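Local coordinates for protein putative cathepsin d (Ixodes ricinus, PDB 5N7Q) that probably cleaves proteins as an aspartic endopeptidase of the pepsin-like A1 family, and is held here in complex with the inhibitor pepstatin A, at residues 79-91 with 102-116. Numbering follows the deposited sequence.
Sequences YGSGNVEGFISKD and GQPLGEALVVGGESL
Glu107 lies across the Phe87 ring, its CB over one face at 3.9 Å from the ring centroid in a CH-pi contact, the carboxylate plane turned 44° from the ring. Phe87 CG sits between its backbone N and carbonyl carbon (chi1 61°), which swings the ring over Glu107, while Leu109 CD1 meets the ring edge. Beyond the ring, Ser89 OG donates to Glu107 OE2 at 2.7 Å on the anti side of the carboxylate; Ser46 OG binds OE1, so both oxygens of this buried acid have a hydroxyl partner.

These side chains ride on an antiparallel ladder interrupted by a classic beta bulge: Glu85 O accepts from Leu109 N (2.9 Å) and Val110 N (3.1 Å). Next to it, Gly86 CA lies 3.2 Å from Glu107 O in a CA-H...O contact, and with its phi near 180° any CB would point straight into that oxygen, so the position suits a glycine. On the other face Val84 CG2 packs on Ala108 CB at 3.5 Å, the small methyl, like Val84, also packing against Trp43 of strand 42-45. Strands 69-79 and 82-95 form the hairpin that in pepsin-like proteases is the flap over the active-site cleft. At its tip Gly82 lets Leu116 CD1 come within 3.9 Å of its CA, and a water joins Ser81 O to Ser115 N. Ser81 OG and the Gly80 backbone hydrogen-bond the bound inhibitor peptide, while Tyr79 OH is held by Trp43 NE1 near the predicted catalytic Asp36.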
loop_
_atom_site.group_PDB
_atom_site.type_symbol
_atom_site.label_atom_id
_atom_site.label_comp_id
_atom_site.label_asym_id
_atom_site.label_seq_id
_atom_site.Cartn_x
_atom_site.Cartn_y
_atom_site.Cartn_z
ATOM N N TYR A 79 11.465 -3.994 -4.717
ATOM C CA TYR A 79 10.012 -4.022 -4.699
ATOM C C TYR A 79 9.462 -4.731 -5.924
ATOM O O TYR A 79 10.185 -4.987 -6.894
ATOM C CB TYR A 79 9.477 -2.599 -4.723
ATOM C CG TYR A 79 9.930 -1.743 -3.558
ATOM C CD1 TYR A 79 9.286 -1.780 -2.348
ATOM C CD2 TYR A 79 11.009 -0.876 -3.693
ATOM C CE1 TYR A 79 9.701 -0.989 -1.278
ATOM C CE2 TYR A 79 11.447 -0.104 -2.639
ATOM C CZ TYR A 79 10.795 -0.129 -1.451
ATOM O OH TYR A 79 11.278 0.663 -0.441
ATOM N N GLY A 80 8.176 -5.048 -5.894
ATOM C CA GLY A 80 7.541 -5.580 -7.090
ATOM C C GLY A 80 7.679 -4.678 -8.290
ATOM O O GLY A 80 7.854 -5.179 -9.405
ATOM N N SER A 81 7.659 -3.360 -8.082
ATOM C CA SER A 81 7.629 -2.363 -9.173
ATOM C C SER A 81 8.847 -1.466 -9.279
ATOM O O SER A 81 8.840 -0.459 -9.996
ATOM C CB SER A 81 6.371 -1.500 -8.998
ATOM O OG SER A 81 5.269 -2.327 -9.205
ATOM N N GLY A 82 9.907 -1.794 -8.551
ATOM C CA GLY A 82 11.105 -0.996 -8.650
ATOM C C GLY A 82 12.177 -1.405 -7.661
ATOM O O GLY A 82 12.065 -2.409 -6.968
ATOM N N ASN A 83 13.236 -0.609 -7.608
ATOM C CA ASN A 83 14.264 -0.830 -6.614
ATOM C C ASN A 83 15.002 0.425 -6.286
ATOM O O ASN A 83 14.962 1.413 -7.023
ATOM C CB ASN A 83 15.284 -1.799 -7.125
ATOM C CG ASN A 83 16.049 -1.214 -8.243
ATOM O OD1 ASN A 83 17.224 -0.850 -8.114
ATOM N ND2 ASN A 83 15.373 -1.056 -9.344
ATOM N N VAL A 84 15.695 0.355 -5.155
ATOM C CA VAL A 84 16.390 1.517 -4.601
ATOM C C VAL A 84 17.671 1.076 -3.912
ATOM O O VAL A 84 17.743 -0.000 -3.314
ATOM C CB VAL A 84 15.453 2.358 -3.671
ATOM C CG1 VAL A 84 14.976 1.550 -2.489
ATOM C CG2 VAL A 84 16.099 3.672 -3.249
ATOM N N GLU A 85 18.697 1.908 -4.026
ATOM C CA GLU A 85 19.920 1.701 -3.271
ATOM C C GLU A 85 20.537 3.041 -2.908
ATOM O O GLU A 85 20.361 4.055 -3.601
ATOM C CB GLU A 85 20.897 0.813 -4.034
ATOM C CG GLU A 85 21.435 1.401 -5.295
ATOM C CD GLU A 85 22.478 0.514 -5.963
ATOM O OE1 GLU A 85 23.522 1.069 -6.405
ATOM O OE2 GLU A 85 22.251 -0.723 -6.032
ATOM N N GLY A 86 21.198 3.075 -1.760
ATOM C CA GLY A 86 21.895 4.277 -1.326
ATOM C C GLY A 86 22.539 4.012 0.024
ATOM O O GLY A 86 22.960 2.880 0.283
ATOM N N PHE A 87 22.519 5.001 0.911
ATOM C CA PHE A 87 23.078 4.861 2.258
ATOM C C PHE A 87 22.131 5.393 3.304
ATOM O O PHE A 87 21.308 6.280 3.028
ATOM C CB PHE A 87 24.446 5.571 2.352
ATOM C CG PHE A 87 24.382 7.049 2.092
ATOM C CD1 PHE A 87 24.454 7.548 0.793
ATOM C CD2 PHE A 87 24.212 7.948 3.136
ATOM C CE1 PHE A 87 24.375 8.918 0.559
ATOM C CE2 PHE A 87 24.131 9.306 2.897
ATOM C CZ PHE A 87 24.212 9.799 1.617
ATOM N N ILE A 88 22.281 4.888 4.532
ATOM C CA ILE A 88 21.416 5.269 5.633
ATOM C C ILE A 88 21.888 6.567 6.305
ATOM O O ILE A 88 23.114 6.812 6.445
ATOM C CB ILE A 88 21.356 4.150 6.690
ATOM C CG1 ILE A 88 20.798 2.853 6.073
ATOM C CG2 ILE A 88 20.517 4.571 7.892
ATOM C CD1 ILE A 88 19.346 2.928 5.657
ATOM N N SER A 89 20.928 7.403 6.700
ATOM C CA SER A 89 21.158 8.567 7.582
ATOM C C SER A 89 20.059 8.572 8.631
ATOM O O SER A 89 19.171 7.722 8.606
ATOM C CB SER A 89 21.152 9.868 6.765
ATOM O OG SER A 89 22.263 9.882 5.865
ATOM N N LYS A 90 20.142 9.490 9.583
ATOM C CA LYS A 90 19.133 9.594 10.642
ATOM C C LYS A 90 18.786 11.043 10.869
ATOM O O LYS A 90 19.667 11.912 10.858
ATOM C CB LYS A 90 19.719 8.955 11.911
ATOM C CG LYS A 90 18.834 8.841 13.147
ATOM C CD LYS A 90 19.341 7.744 14.118
ATOM C CE LYS A 90 20.785 7.964 14.573
ATOM N NZ LYS A 90 21.204 7.033 15.681
ATOM N N ASP A 91 17.507 11.347 11.067
ATOM C CA ASP A 91 17.085 12.729 11.293
ATOM C C ASP A 91 15.685 12.708 11.896
ATOM O O ASP A 91 15.067 11.635 12.029
ATOM C CB ASP A 91 17.132 13.547 9.979
ATOM C CG ASP A 91 17.470 15.006 10.201
ATOM O OD1 ASP A 91 17.140 15.523 11.296
ATOM O OD2 ASP A 91 18.016 15.651 9.287
ATOM N N GLY A 102 15.203 10.954 15.748
ATOM C CA GLY A 102 16.156 9.877 15.503
ATOM C C GLY A 102 15.658 8.806 14.551
ATOM O O GLY A 102 15.812 7.611 14.821
ATOM N N GLN A 103 15.079 9.237 13.432
ATOM C CA GLN A 103 14.469 8.323 12.477
ATOM C C GLN A 103 15.447 7.946 11.351
ATOM O O GLN A 103 15.853 8.810 10.567
ATOM C CB GLN A 103 13.191 8.925 11.876
ATOM C CG GLN A 103 12.522 8.048 10.822
ATOM C CD GLN A 103 12.125 6.693 11.380
ATOM O OE1 GLN A 103 11.511 6.644 12.443
ATOM N NE2 GLN A 103 12.513 5.611 10.710
ATOM N N PRO A 104 15.823 6.662 11.268
ATOM C CA PRO A 104 16.648 6.286 10.147
ATOM C C PRO A 104 15.893 6.378 8.825
ATOM O O PRO A 104 14.724 6.045 8.763
ATOM C CB PRO A 104 17.028 4.826 10.424
ATOM C CG PRO A 104 16.806 4.633 11.846
ATOM C CD PRO A 104 15.663 5.552 12.209
ATOM N N LEU A 105 16.569 6.884 7.817
ATOM C CA LEU A 105 16.053 6.939 6.456
ATOM C C LEU A 105 17.144 6.566 5.479
ATOM O O LEU A 105 18.349 6.804 5.714
ATOM C CB LEU A 105 15.503 8.329 6.097
ATOM C CG LEU A 105 16.474 9.524 5.991
ATOM C CD1 LEU A 105 16.056 10.571 4.974
ATOM C CD2 LEU A 105 16.683 10.205 7.334
ATOM N N GLY A 106 16.723 6.034 4.344
ATOM C CA GLY A 106 17.634 5.799 3.233
ATOM C C GLY A 106 17.767 7.038 2.361
ATOM O O GLY A 106 16.761 7.645 1.978
ATOM N N GLU A 107 19.009 7.424 2.064
ATOM C CA GLU A 107 19.284 8.449 1.068
ATOM C C GLU A 107 19.534 7.721 -0.229
ATOM O O GLU A 107 20.580 7.079 -0.423
ATOM C CB GLU A 107 20.510 9.273 1.445
ATOM C CG GLU A 107 20.396 10.040 2.744
ATOM C CD GLU A 107 21.301 11.267 2.778
ATOM O OE1 GLU A 107 21.414 11.956 1.744
ATOM O OE2 GLU A 107 21.852 11.570 3.859
ATOM N N ALA A 108 18.585 7.823 -1.146
ATOM C CA ALA A 108 18.633 7.082 -2.409
ATOM C C ALA A 108 19.576 7.731 -3.417
ATOM O O ALA A 108 19.509 8.936 -3.646
ATOM C CB ALA A 108 17.231 6.984 -2.970
ATOM N N LEU A 109 20.472 6.915 -3.964
ATOM C CA LEU A 109 21.364 7.295 -5.064
ATOM C C LEU A 109 20.998 6.667 -6.392
ATOM O O LEU A 109 21.227 7.297 -7.431
ATOM C CB LEU A 109 22.818 6.943 -4.716
ATOM C CG LEU A 109 23.371 7.525 -3.424
ATOM C CD1 LEU A 109 24.797 7.027 -3.193
ATOM C CD2 LEU A 109 23.354 9.040 -3.457
ATOM N N VAL A 110 20.487 5.433 -6.371
ATOM C CA VAL A 110 20.128 4.729 -7.601
ATOM C C VAL A 110 18.719 4.176 -7.430
ATOM O O VAL A 110 18.432 3.471 -6.474
ATOM C CB VAL A 110 21.154 3.621 -7.937
ATOM C CG1 VAL A 110 20.760 2.847 -9.193
ATOM C CG2 VAL A 110 22.534 4.240 -8.152
ATOM N N VAL A 111 17.871 4.469 -8.417
ATOM C CA VAL A 111 16.478 4.056 -8.393
ATOM C C VAL A 111 16.200 3.417 -9.737
ATOM O O VAL A 111 16.656 3.905 -10.785
ATOM C CB VAL A 111 15.526 5.244 -8.102
ATOM C CG1 VAL A 111 14.060 4.841 -8.234
ATOM C CG2 VAL A 111 15.791 5.798 -6.700
ATOM N N GLY A 112 15.444 2.324 -9.703
ATOM C CA GLY A 112 14.969 1.714 -10.919
ATOM C C GLY A 112 13.478 1.436 -10.875
ATOM O O GLY A 112 12.876 1.338 -9.806
ATOM N N GLY A 113 12.892 1.319 -12.064
ATOM C CA GLY A 113 11.477 1.009 -12.209
ATOM C C GLY A 113 10.712 2.281 -12.546
ATOM O O GLY A 113 10.729 3.237 -11.783
ATOM N N GLU A 114 10.015 2.274 -13.678
ATOM C CA GLU A 114 9.220 3.431 -14.109
ATOM C C GLU A 114 8.227 3.902 -13.056
ATOM O O GLU A 114 8.004 5.107 -12.930
ATOM C CB GLU A 114 8.500 3.126 -15.439
ATOM C CG GLU A 114 7.911 4.347 -16.151
ATOM C CD GLU A 114 6.485 4.680 -15.745
ATOM O OE1 GLU A 114 5.865 3.888 -15.006
ATOM O OE2 GLU A 114 5.978 5.751 -16.162
ATOM N N SER A 115 7.664 2.966 -12.287
ATOM C CA SER A 115 6.676 3.292 -11.264
ATOM C C SER A 115 7.260 4.212 -10.201
ATOM O O SER A 115 6.533 5.005 -9.632
ATOM C CB SER A 115 6.121 2.026 -10.620
ATOM O OG SER A 115 5.519 1.182 -11.599
ATOM N N LEU A 116 8.571 4.115 -9.974
ATOM C CA LEU A 116 9.254 5.000 -9.033
ATOM C C LEU A 116 9.838 6.222 -9.752
ATOM O O LEU A 116 9.726 7.364 -9.274
ATOM C CB LEU A 116 10.368 4.239 -8.302
ATOM C CG LEU A 116 9.902 3.049 -7.458
ATOM C CD1 LEU A 116 11.054 2.391 -6.714
ATOM C CD2 LEU A 116 8.776 3.416 -6.486
HETATM O O HOH W 1 7.876 0.066 -12.557
#